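Side-chain contacts in DUF1460 domain-containing protein (Legionella pneumophila subsp. pneumophila, PDB 2IM9), which is of unknown function but belongs to an N-acetylmuramoyl-L-alanine amidase-like family, so it may hydrolyse bonds in bacterial cell-wall peptidoglycan: residues A34-S37 / I38-Y42; R128-I131 / N132-H135; H135-S138 / I139-N143. All coordinates share one frame; numbering follows the deposited sequence. Where two conformers were deposited one is given.

Contact 1 (A34-S37 / I38-Y42)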
ATOM      1  N   ALA A  34     -10.321 -12.241 -12.799  1.00 17.88           N
ATOM      2  CA  ALA A  34      -8.920 -11.818 -12.655  1.00 17.41           C
ATOM      3  C   ALA A  34      -7.947 -12.847 -13.215  1.00 17.36           C
ATOM      4  O   ALA A  34      -6.944 -12.471 -13.826  1.00 17.28           O
ATOM      5  CB  ALA A  34      -8.592 -11.530 -11.194  1.00 17.63           C
ATOM      6  N   ASN A  35      -8.211 -14.138 -12.981  1.00 17.78           N
ATOM      7  CA  ASN A  35      -7.364 -15.197 -13.555  1.00 17.87           C
ATOM      8  C   ASN A  35      -7.269 -15.074 -15.076  1.00 18.37           C
ATOM      9  O   ASN A  35      -6.179 -15.162 -15.643  1.00 17.76           O
ATOM     10  CB  ASN A  35      -7.886 -16.589 -13.164  1.00 17.51           C
ATOM     11  CG  ASN A  35      -7.736 -16.873 -11.690  1.00 17.69           C
ATOM     12  OD1 ASN A  35      -6.928 -16.246 -11.004  1.00 17.86           O
ATOM     13  ND2 ASN A  35      -8.525 -17.832 -11.183  1.00 18.15           N
ATOM     14  N   SER A  36      -8.404 -14.840 -15.732  1.00 18.38           N
ATOM     15  CA  SER A  36      -8.431 -14.703 -17.182  1.00 19.40           C
ATOM     16  C   SER A  36      -7.636 -13.469 -17.633  1.00 19.24           C
ATOM     17  O   SER A  36      -6.785 -13.580 -18.511  1.00 19.15           O
ATOM     18  CB  SER A  36      -9.887 -14.697 -17.694  1.00 20.65           C
ATOM     19  OG  SER A  36      -9.922 -14.623 -19.105  1.00 22.53           O
ATOM     20  N   SER A  37      -7.868 -12.320 -16.989  1.00 18.57           N
ATOM     21  CA  SER A  37      -7.188 -11.064 -17.340  0.50 18.16           C
ATOM     22  C   SER A  37      -5.680 -11.090 -17.100  1.00 18.56           C
ATOM     23  O   SER A  37      -4.897 -10.584 -17.918  1.00 18.82           O
ATOM     24  CB  SER A  37      -7.803  -9.896 -16.567  0.50 18.32           C
ATOM     25  OG  SER A  37      -9.143  -9.696 -16.966  0.50 16.59           O
ATOM     26  N   ILE A  38      -5.277 -11.676 -15.979  1.00 17.23           N
ATOM     27  CA  ILE A  38      -3.864 -11.777 -15.608  1.00 17.38           C
ATOM     28  C   ILE A  38      -3.108 -12.754 -16.516  1.00 17.53           C
ATOM     29  O   ILE A  38      -1.992 -12.454 -16.959  1.00 17.35           O
ATOM     30  CB  ILE A  38      -3.717 -12.121 -14.115  1.00 16.75           C
ATOM     31  CG1 ILE A  38      -4.225 -10.919 -13.290  1.00 16.59           C
ATOM     32  CG2 ILE A  38      -2.260 -12.423 -13.773  1.00 15.57           C
ATOM     33  CD1 ILE A  38      -4.487 -11.219 -11.792  1.00 18.30           C
ATOM     34  N   ARG A  39      -3.717 -13.912 -16.798  1.00 18.56           N
ATOM     35  CA  ARG A  39      -3.135 -14.853 -17.750  1.00 20.02           C
ATOM     36  C   ARG A  39      -2.826 -14.132 -19.055  1.00 21.16           C
ATOM     37  O   ARG A  39      -1.722 -14.270 -19.590  1.00 21.56           O
ATOM     38  CB  ARG A  39      -4.079 -16.041 -18.003  1.00 20.07           C
ATOM     39  CG  ARG A  39      -3.561 -17.052 -19.003  1.00 22.40           C
ATOM     40  CD  ARG A  39      -2.469 -17.886 -18.367  1.00 22.33           C
ATOM     41  NE  ARG A  39      -3.017 -18.948 -17.519  1.00 23.51           N
ATOM     42  CZ  ARG A  39      -2.334 -19.548 -16.547  1.00 22.36           C
ATOM     43  NH1 ARG A  39      -2.898 -20.521 -15.850  1.00 24.48           N
ATOM     44  NH2 ARG A  39      -1.083 -19.180 -16.278  1.00 21.21           N
ATOM     45  N   LYS A  40      -3.804 -13.368 -19.561  1.00 21.92           N
ATOM     46  CA  LYS A  40      -3.638 -12.616 -20.812  1.00 23.05           C
ATOM     47  C   LYS A  40      -2.585 -11.538 -20.709  1.00 22.08           C
ATOM     48  O   LYS A  40      -1.803 -11.347 -21.648  1.00 22.07           O
ATOM     49  CB  LYS A  40      -4.961 -11.997 -21.290  1.00 23.53           C
ATOM     50  CG  LYS A  40      -5.976 -13.018 -21.784  1.00 26.49           C
ATOM     51  CD  LYS A  40      -7.302 -12.359 -22.150  1.00 27.03           C
ATOM     52  CE  LYS A  40      -8.400 -13.410 -22.362  1.00 33.74           C
ATOM     53  NZ  LYS A  40      -9.548 -12.873 -23.155  1.00 37.60           N
ATOM     54  N   LEU A  41      -2.558 -10.828 -19.580  1.00 21.04           N
ATOM     55  CA  LEU A  41      -1.551  -9.797 -19.372  1.00 21.56           C
ATOM     56  C   LEU A  41      -0.155 -10.366 -19.580  1.00 21.58           C
ATOM     57  O   LEU A  41       0.646  -9.792 -20.320  1.00 21.09           O
ATOM     58  CB  LEU A  41      -1.663  -9.154 -17.981  1.00 21.76           C
ATOM     59  CG  LEU A  41      -0.584  -8.113 -17.654  1.00 23.58           C
ATOM     60  CD1 LEU A  41      -0.633  -6.900 -18.606  1.00 25.12           C
ATOM     61  CD2 LEU A  41      -0.754  -7.667 -16.221  1.00 26.42           C
ATOM     62  N   TYR A  42       0.122 -11.509 -18.949  1.00 21.81           N
ATOM     63  CA  TYR A  42       1.451 -12.123 -19.045  1.00 22.49           C
ATOM     64  C   TYR A  42       1.812 -12.590 -20.431  1.00 24.38           C
ATOM     65  O   TYR A  42       2.966 -12.474 -20.831  1.00 25.35           O
ATOM     66  CB  TYR A  42       1.638 -13.234 -18.020  1.00 20.82           C
ATOM     67  CG  TYR A  42       1.899 -12.666 -16.644  1.00 18.70           C
ATOM     68  CD1 TYR A  42       2.988 -11.821 -16.421  1.00 20.03           C
ATOM     69  CD2 TYR A  42       1.056 -12.962 -15.573  1.00 17.42           C
ATOM     70  CE1 TYR A  42       3.222 -11.278 -15.156  1.00 18.19           C
ATOM     71  CE2 TYR A  42       1.287 -12.443 -14.307  1.00 16.72           C
ATOM     72  CZ  TYR A  42       2.371 -11.601 -14.107  1.00 17.23           C
ATOM     73  OH  TYR A  42       2.605 -11.074 -12.859  1.00 16.62           O
TER
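Two turns in the middle of the N-terminal helix 27-45 meet here, with Ala34 and Ile38 on one side and Ser36 and Lys40 on another. The backbone is ordinary alpha-helix: Ile38 N gives its hydrogen to Ala34 O at 2.8 Å, with an N-H...O angle of 162°, and the following amides, Arg39, Lys40 and Leu41, bond in the same way to the carbonyls of Asn35, Ser36 and Ser37. Ile38 has CG1 beside its backbone N (chi1 -67°), which sends that branch back along the helix. Ile38 CG1 passes 3.2 Å from Ala34 O, and its methyl CD1 ends 4.2 Å from Ala34 CB. The Ile38 side chain also packs on Leu111 and Phe114 of helix 111-122. Lys40 likewise runs back towards the preceding turn, extended beyond CG. Lys40 CG sits 3.4 Å from Ser36 O, and Lys40 CE lies 3.8 Å from Ser36 OG, so the touch is methylene against hydroxyl oxygen and involves no ammonium group. The polar ends of the other side chains look elsewhere: Asn35 OD1 bonds to Tyr88 OH, while Arg39, bent at chi2 and chi3, forms a salt bridge with Glu112. The chemistry is that of an amphipathic helix, with Ile38 buried against helix 111-122 and Ala34 against Tyr88, while Ser36 and Lys40 lie on an exposed edge.

Contact 2 (R128-I131 / N132-H135)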
ATOM      1  N   ARG A 128      -1.779 -17.123   4.994  1.00 20.52           N
ATOM      2  CA  ARG A 128      -3.048 -16.406   4.827  1.00 20.68           C
ATOM      3  C   ARG A 128      -3.952 -16.458   6.053  1.00 19.43           C
ATOM      4  O   ARG A 128      -4.446 -17.525   6.451  1.00 19.84           O
ATOM      5  CB  ARG A 128      -3.804 -16.952   3.610  1.00 21.24           C
ATOM      6  CG  ARG A 128      -5.166 -16.275   3.367  1.00 22.37           C
ATOM      7  CD  ARG A 128      -6.090 -17.141   2.481  1.00 23.49           C
ATOM      8  NE  ARG A 128      -5.377 -17.730   1.347  1.00 28.50           N
ATOM      9  CZ  ARG A 128      -4.806 -17.036   0.364  1.00 29.80           C
ATOM     10  NH1 ARG A 128      -4.183 -17.677  -0.619  1.00 31.46           N
ATOM     11  NH2 ARG A 128      -4.847 -15.706   0.362  1.00 30.89           N
ATOM     12  N   SER A 129      -4.173 -15.291   6.651  1.00 17.72           N
ATOM     13  CA  SER A 129      -5.130 -15.161   7.754  1.00 16.88           C
ATOM     14  C   SER A 129      -5.376 -13.690   7.990  1.00 16.28           C
ATOM     15  O   SER A 129      -4.529 -12.853   7.638  1.00 15.11           O
ATOM     16  CB  SER A 129      -4.595 -15.826   9.037  1.00 17.48           C
ATOM     17  OG  SER A 129      -3.553 -15.041   9.603  1.00 18.96           O
ATOM     18  N   TYR A 130      -6.531 -13.367   8.578  1.00 15.00           N
ATOM     19  CA  TYR A 130      -6.812 -11.976   8.922  1.00 15.30           C
ATOM     20  C   TYR A 130      -5.683 -11.355   9.761  1.00 15.10           C
ATOM     21  O   TYR A 130      -5.201 -10.269   9.442  1.00 14.87           O
ATOM     22  CB  TYR A 130      -8.169 -11.811   9.620  1.00 15.00           C
ATOM     23  CG  TYR A 130      -8.555 -10.343   9.703  1.00 15.58           C
ATOM     24  CD1 TYR A 130      -9.337  -9.757   8.717  1.00 14.80           C
ATOM     25  CD2 TYR A 130      -8.071  -9.532  10.730  1.00 15.53           C
ATOM     26  CE1 TYR A 130      -9.677  -8.412   8.775  1.00 15.25           C
ATOM     27  CE2 TYR A 130      -8.392  -8.166  10.798  1.00 14.10           C
ATOM     28  CZ  TYR A 130      -9.189  -7.616   9.815  1.00 15.46           C
ATOM     29  OH  TYR A 130      -9.503  -6.272   9.849  1.00 17.21           O
ATOM     30  N   ILE A 131      -5.243 -12.042  10.814  1.00 15.39           N
ATOM     31  CA  ILE A 131      -4.279 -11.417  11.719  1.00 15.91           C
ATOM     32  C   ILE A 131      -2.904 -11.305  11.085  1.00 16.04           C
ATOM     33  O   ILE A 131      -2.134 -10.447  11.487  1.00 17.09           O
ATOM     34  CB  ILE A 131      -4.161 -12.116  13.091  1.00 16.98           C
ATOM     35  CG1 ILE A 131      -3.520 -13.496  12.939  1.00 18.83           C
ATOM     36  CG2 ILE A 131      -5.526 -12.154  13.796  1.00 16.47           C
ATOM     37  CD1 ILE A 131      -3.036 -14.072  14.249  1.00 25.01           C
ATOM     38  N   ASN A 132      -2.593 -12.180  10.121  1.00 16.11           N
ATOM     39  CA  ASN A 132      -1.309 -12.117   9.414  1.00 15.91           C
ATOM     40  C   ASN A 132      -1.307 -11.086   8.281  1.00 15.27           C
ATOM     41  O   ASN A 132      -0.261 -10.755   7.731  1.00 15.75           O
ATOM     42  CB  ASN A 132      -0.925 -13.488   8.846  1.00 17.21           C
ATOM     43  CG  ASN A 132      -0.333 -14.424   9.877  1.00 20.79           C
ATOM     44  OD1 ASN A 132       0.007 -14.023  10.993  1.00 24.13           O
ATOM     45  ND2 ASN A 132      -0.205 -15.694   9.503  1.00 24.50           N
ATOM     46  N   ARG A 133      -2.473 -10.598   7.886  1.00 14.41           N
ATOM     47  CA  ARG A 133      -2.507  -9.596   6.827  1.00 14.22           C
ATOM     48  C   ARG A 133      -1.669  -8.389   7.245  1.00 14.05           C
ATOM     49  O   ARG A 133      -1.664  -7.993   8.411  1.00 14.39           O
ATOM     50  CB  ARG A 133      -3.946  -9.169   6.521  1.00 14.07           C
ATOM     51  CG  ARG A 133      -4.087  -8.638   5.068  1.00 15.83           C
ATOM     52  CD  ARG A 133      -5.371  -7.840   4.859  1.00 16.29           C
ATOM     53  NE  ARG A 133      -6.586  -8.652   4.993  1.00 16.59           N
ATOM     54  CZ  ARG A 133      -7.823  -8.156   5.013  1.00 16.35           C
ATOM     55  NH1 ARG A 133      -8.011  -6.833   4.892  1.00 16.88           N
ATOM     56  NH2 ARG A 133      -8.875  -8.972   5.146  1.00 14.56           N
ATOM     57  N   ASN A 134      -0.937  -7.814   6.294  1.00 14.26           N
ATOM     58  CA  ASN A 134      -0.118  -6.639   6.594  1.00 14.18           C
ATOM     59  C   ASN A 134      -0.960  -5.367   6.680  1.00 14.94           C
ATOM     60  O   ASN A 134      -0.832  -4.470   5.849  1.00 14.44           O
ATOM     61  CB  ASN A 134       0.983  -6.503   5.551  1.00 14.19           C
ATOM     62  CG  ASN A 134       2.061  -7.524   5.727  1.00 15.17           C
ATOM     63  OD1 ASN A 134       2.400  -7.888   6.857  1.00 17.09           O
ATOM     64  ND2 ASN A 134       2.644  -7.989   4.603  1.00 14.79           N
ATOM     65  N   HIS A 135      -1.804  -5.287   7.699  1.00 13.90           N
ATOM     66  CA  HIS A 135      -2.752  -4.173   7.845  1.00 14.01           C
ATOM     67  C   HIS A 135      -2.121  -2.788   7.951  1.00 14.64           C
ATOM     68  O   HIS A 135      -2.645  -1.816   7.396  1.00 14.88           O
ATOM     69  CB  HIS A 135      -3.646  -4.381   9.072  1.00 13.91           C
ATOM     70  CG  HIS A 135      -4.557  -5.557   8.957  1.00 14.62           C
ATOM     71  ND1 HIS A 135      -5.673  -5.560   8.145  1.00 13.41           N
ATOM     72  CD2 HIS A 135      -4.520  -6.766   9.562  1.00 14.96           C
ATOM     73  CE1 HIS A 135      -6.273  -6.736   8.245  1.00 15.70           C
ATOM     74  NE2 HIS A 135      -5.597  -7.480   9.107  1.00 14.36           N
TER
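Tyr130 O is gripped by two donors, one from each face of its carbonyl plane. His135 NE2 gives the shorter bond, 2.8 Å to Tyr130 O; Arg133 N, 3.2 Å from Tyr130 O, sits well above the plane and away from a lone pair. The bond to NE2 helps to set how the imidazole is turned, and the ring then comes in against the phenol of its own acceptor residue: His135 NE2 lies over one face of the Tyr130 ring, near its edge rather than over its centre and 3.3 Å from Tyr130 CE2, while His135 CE1 is 3.4 Å from Tyr130 CZ. The two ring planes stand at 39°, an oblique pair. Arg133 bends at chi3 and brings NH2 to 3.7 Å from Tyr130 CD1, with its guanidinium plane 62° from the ring; that same NH2 also forms salt bridges with Glu76 and Asp83, and Tyr130 OH bonds to Lys183. Just before the turn, Ser129 holds OG between its backbone N and carbonyl carbon (chi1 73°), where it accepts Asn132 N at 3.1 Å. Asn132 ND2 reaches back to Lys127 O. Tyr130 to Arg133 is a type I beta turn, its i to i+3 bond supplemented by a serine hydroxyl before it and a histidine after it, in the loop that leads from helix 111-122 to helix 137-147.

Contact 3 (H135-S138 / I139-N143)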
ATOM      1  N   HIS A 135      -1.804  -5.287   7.699  1.00 13.90           N
ATOM      2  CA  HIS A 135      -2.752  -4.173   7.845  1.00 14.01           C
ATOM      3  C   HIS A 135      -2.121  -2.788   7.951  1.00 14.64           C
ATOM      4  O   HIS A 135      -2.645  -1.816   7.396  1.00 14.88           O
ATOM      5  CB  HIS A 135      -3.646  -4.381   9.072  1.00 13.91           C
ATOM      6  CG  HIS A 135      -4.557  -5.557   8.957  1.00 14.62           C
ATOM      7  ND1 HIS A 135      -5.673  -5.560   8.145  1.00 13.41           N
ATOM      8  CD2 HIS A 135      -4.520  -6.766   9.562  1.00 14.96           C
ATOM      9  CE1 HIS A 135      -6.273  -6.736   8.245  1.00 15.70           C
ATOM     10  NE2 HIS A 135      -5.597  -7.480   9.107  1.00 14.36           N
ATOM     11  N   PHE A 136      -1.023  -2.693   8.698  1.00 13.92           N
ATOM     12  CA  PHE A 136      -0.398  -1.390   8.946  1.00 14.09           C
ATOM     13  C   PHE A 136       0.775  -1.172   8.008  1.00 13.49           C
ATOM     14  O   PHE A 136       1.737  -1.945   7.984  1.00 13.81           O
ATOM     15  CB  PHE A 136       0.034  -1.265  10.402  1.00 14.40           C
ATOM     16  CG  PHE A 136      -1.123  -1.192  11.349  1.00 14.15           C
ATOM     17  CD1 PHE A 136      -1.687   0.038  11.665  1.00 14.79           C
ATOM     18  CD2 PHE A 136      -1.675  -2.352  11.890  1.00 13.88           C
ATOM     19  CE1 PHE A 136      -2.777   0.127  12.519  1.00 15.61           C
ATOM     20  CE2 PHE A 136      -2.788  -2.285  12.761  1.00 14.66           C
ATOM     21  CZ  PHE A 136      -3.338  -1.040  13.071  1.00 15.11           C
ATOM     22  N   THR A 137       0.680  -0.123   7.219  1.00 13.93           N
ATOM     23  CA  THR A 137       1.708   0.162   6.221  1.00 13.85           C
ATOM     24  C   THR A 137       3.117   0.237   6.801  1.00 14.07           C
ATOM     25  O   THR A 137       4.081  -0.231   6.163  1.00 13.70           O
ATOM     26  CB  THR A 137       1.328   1.415   5.413  1.00 14.93           C
ATOM     27  OG1 THR A 137       0.009   1.198   4.886  1.00 15.18           O
ATOM     28  CG2 THR A 137       2.287   1.625   4.249  1.00 14.59           C
ATOM     29  N   SER A 138       3.260   0.813   7.987  1.00 13.93           N
ATOM     30  CA  SER A 138       4.614   0.958   8.545  1.00 15.01           C
ATOM     31  C   SER A 138       5.103  -0.332   9.199  1.00 15.18           C
ATOM     32  O   SER A 138       6.021  -0.999   8.684  1.00 15.15           O
ATOM     33  CB  SER A 138       4.691   2.144   9.509  1.00 14.11           C
ATOM     34  OG  SER A 138       3.792   1.999  10.589  1.00 15.84           O
ATOM     35  N   ILE A 139       4.478  -0.707  10.311  1.00 15.11           N
ATOM     36  CA  ILE A 139       5.033  -1.765  11.153  1.00 15.82           C
ATOM     37  C   ILE A 139       4.812  -3.173  10.604  1.00 15.93           C
ATOM     38  O   ILE A 139       5.502  -4.122  11.010  1.00 15.96           O
ATOM     39  CB  ILE A 139       4.528  -1.641  12.610  1.00 15.59           C
ATOM     40  CG1 ILE A 139       3.012  -1.700  12.656  1.00 18.18           C
ATOM     41  CG2 ILE A 139       5.023  -0.333  13.235  1.00 18.26           C
ATOM     42  CD1 ILE A 139       2.504  -2.726  13.601  1.00 23.90           C
ATOM     43  N   ASP A 140       3.848  -3.311   9.686  1.00 15.19           N
ATOM     44  CA  ASP A 140       3.644  -4.586   8.994  1.00 14.95           C
ATOM     45  C   ASP A 140       4.253  -4.558   7.591  1.00 15.08           C
ATOM     46  O   ASP A 140       5.224  -5.254   7.309  1.00 15.85           O
ATOM     47  CB  ASP A 140       2.160  -4.929   8.870  1.00 14.87           C
ATOM     48  CG  ASP A 140       1.484  -5.169  10.203  1.00 15.93           C
ATOM     49  OD1 ASP A 140       2.115  -5.707  11.139  1.00 16.61           O
ATOM     50  OD2 ASP A 140       0.287  -4.849  10.283  1.00 15.77           O
ATOM     51  N   TRP A 141       3.668  -3.761   6.701  1.00 14.55           N
ATOM     52  CA  TRP A 141       3.974  -3.879   5.272  1.00 14.19           C
ATOM     53  C   TRP A 141       5.388  -3.434   4.951  1.00 13.18           C
ATOM     54  O   TRP A 141       6.167  -4.208   4.350  1.00 14.27           O
ATOM     55  CB  TRP A 141       2.964  -3.077   4.438  1.00 14.58           C
ATOM     56  CG  TRP A 141       2.981  -3.381   2.956  1.00 14.62           C
ATOM     57  CD1 TRP A 141       2.397  -4.454   2.329  1.00 15.75           C
ATOM     58  CD2 TRP A 141       3.545  -2.569   1.914  1.00 15.03           C
ATOM     59  NE1 TRP A 141       2.602  -4.381   0.969  1.00 15.74           N
ATOM     60  CE2 TRP A 141       3.309  -3.239   0.684  1.00 15.27           C
ATOM     61  CE3 TRP A 141       4.251  -1.365   1.904  1.00 14.43           C
ATOM     62  CZ2 TRP A 141       3.736  -2.727  -0.545  1.00 15.44           C
ATOM     63  CZ3 TRP A 141       4.683  -0.848   0.678  1.00 15.12           C
ATOM     64  CH2 TRP A 141       4.414  -1.530  -0.536  1.00 16.01           C
ATOM     65  N   ASN A 142       5.731  -2.193   5.311  1.00 12.70           N
ATOM     66  CA  ASN A 142       7.107  -1.730   5.095  1.00 13.96           C
ATOM     67  C   ASN A 142       8.099  -2.680   5.780  1.00 15.10           C
ATOM     68  O   ASN A 142       9.075  -3.124   5.166  1.00 15.03           O
ATOM     69  CB  ASN A 142       7.315  -0.329   5.671  1.00 14.51           C
ATOM     70  CG  ASN A 142       6.689   0.765   4.832  1.00 15.21           C
ATOM     71  OD1 ASN A 142       6.153   0.529   3.745  1.00 15.87           O
ATOM     72  ND2 ASN A 142       6.784   1.991   5.327  1.00 15.48           N
ATOM     73  N   ASN A 143       7.856  -2.981   7.050  1.00 15.78           N
ATOM     74  CA  ASN A 143       8.801  -3.786   7.832  1.00 17.73           C
ATOM     75  C   ASN A 143       9.071  -5.153   7.198  1.00 17.76           C
ATOM     76  O   ASN A 143      10.229  -5.511   6.918  1.00 18.68           O
ATOM     77  CB  ASN A 143       8.279  -3.934   9.264  1.00 18.71           C
ATOM     78  CG  ASN A 143       9.141  -4.843  10.102  1.00 23.39           C
ATOM     79  OD1 ASN A 143      10.295  -4.538  10.370  1.00 25.52           O
ATOM     80  ND2 ASN A 143       8.583  -5.986  10.499  1.00 28.46           N
TER
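This is a local contact at the N-terminal end of helix 137-147, which packs between helix 95-107 and the sheet strands 214-223 and 264-275. Phe136 holds the N-cap position, and Asp140, one turn on, reaches back to it: Asp140 OD2 accepts Phe136 N at 3.0 Å in a nearly straight bond (165°), through its anti side. Asp140 has CG beside its backbone N (chi1 -65°), which aims the carboxylate back past the start of the helix. Asp140 OD2 also lies in the plane of the Phe136 ring, at its edge, 3.6 Å from Phe136 CD2. The second oxygen, OD1, forms a salt bridge with Lys176, so both carboxylate oxygens are engaged. Ile139 CG1 meets Phe136 CB at 3.8 Å, a small apolar touch beside the carboxylate. Phe136 O takes two amides from opposite faces of its plane, Asp140 N at 3.0 Å and Trp141 N at 2.9 Å. Beyond it the spacing stays wide: Asn142 N bonds to Thr137 O at 2.7 Å, and Asn143 N to Ser138 O. Trp141 NE1 is tied to Asn100 of helix 95-107, and Ser138 OG to Asp265. Bonds from residue i+5 to residue i, three in succession, mark a pi-type widening of the first turns of an otherwise alpha-helical segment.

In the fold
The three contacts come in chain order. Contact 1 lies apart, on the N-terminal helix 27-45 about 22 Å from the centre of the chain; its centre is about 25 Å from that of contact 2 and about 28 Å from that of contact 3, and it touches neither. Contacts 2 and 3 adjoin, centres about 11 Å apart, sharing His135 and meeting where Asn134 packs on Asp140 and Trp141. They form one continuous run within the part of the chain that resembles N-acetylmuramoyl-L-alanine amidases, from the surface loop after helix 111-122 into helix 137-147 beside the antiparallel sheet. Helix 111-122 links the two regions: helix 27-45 leans on it, and Asn134 bonds to its Thr121.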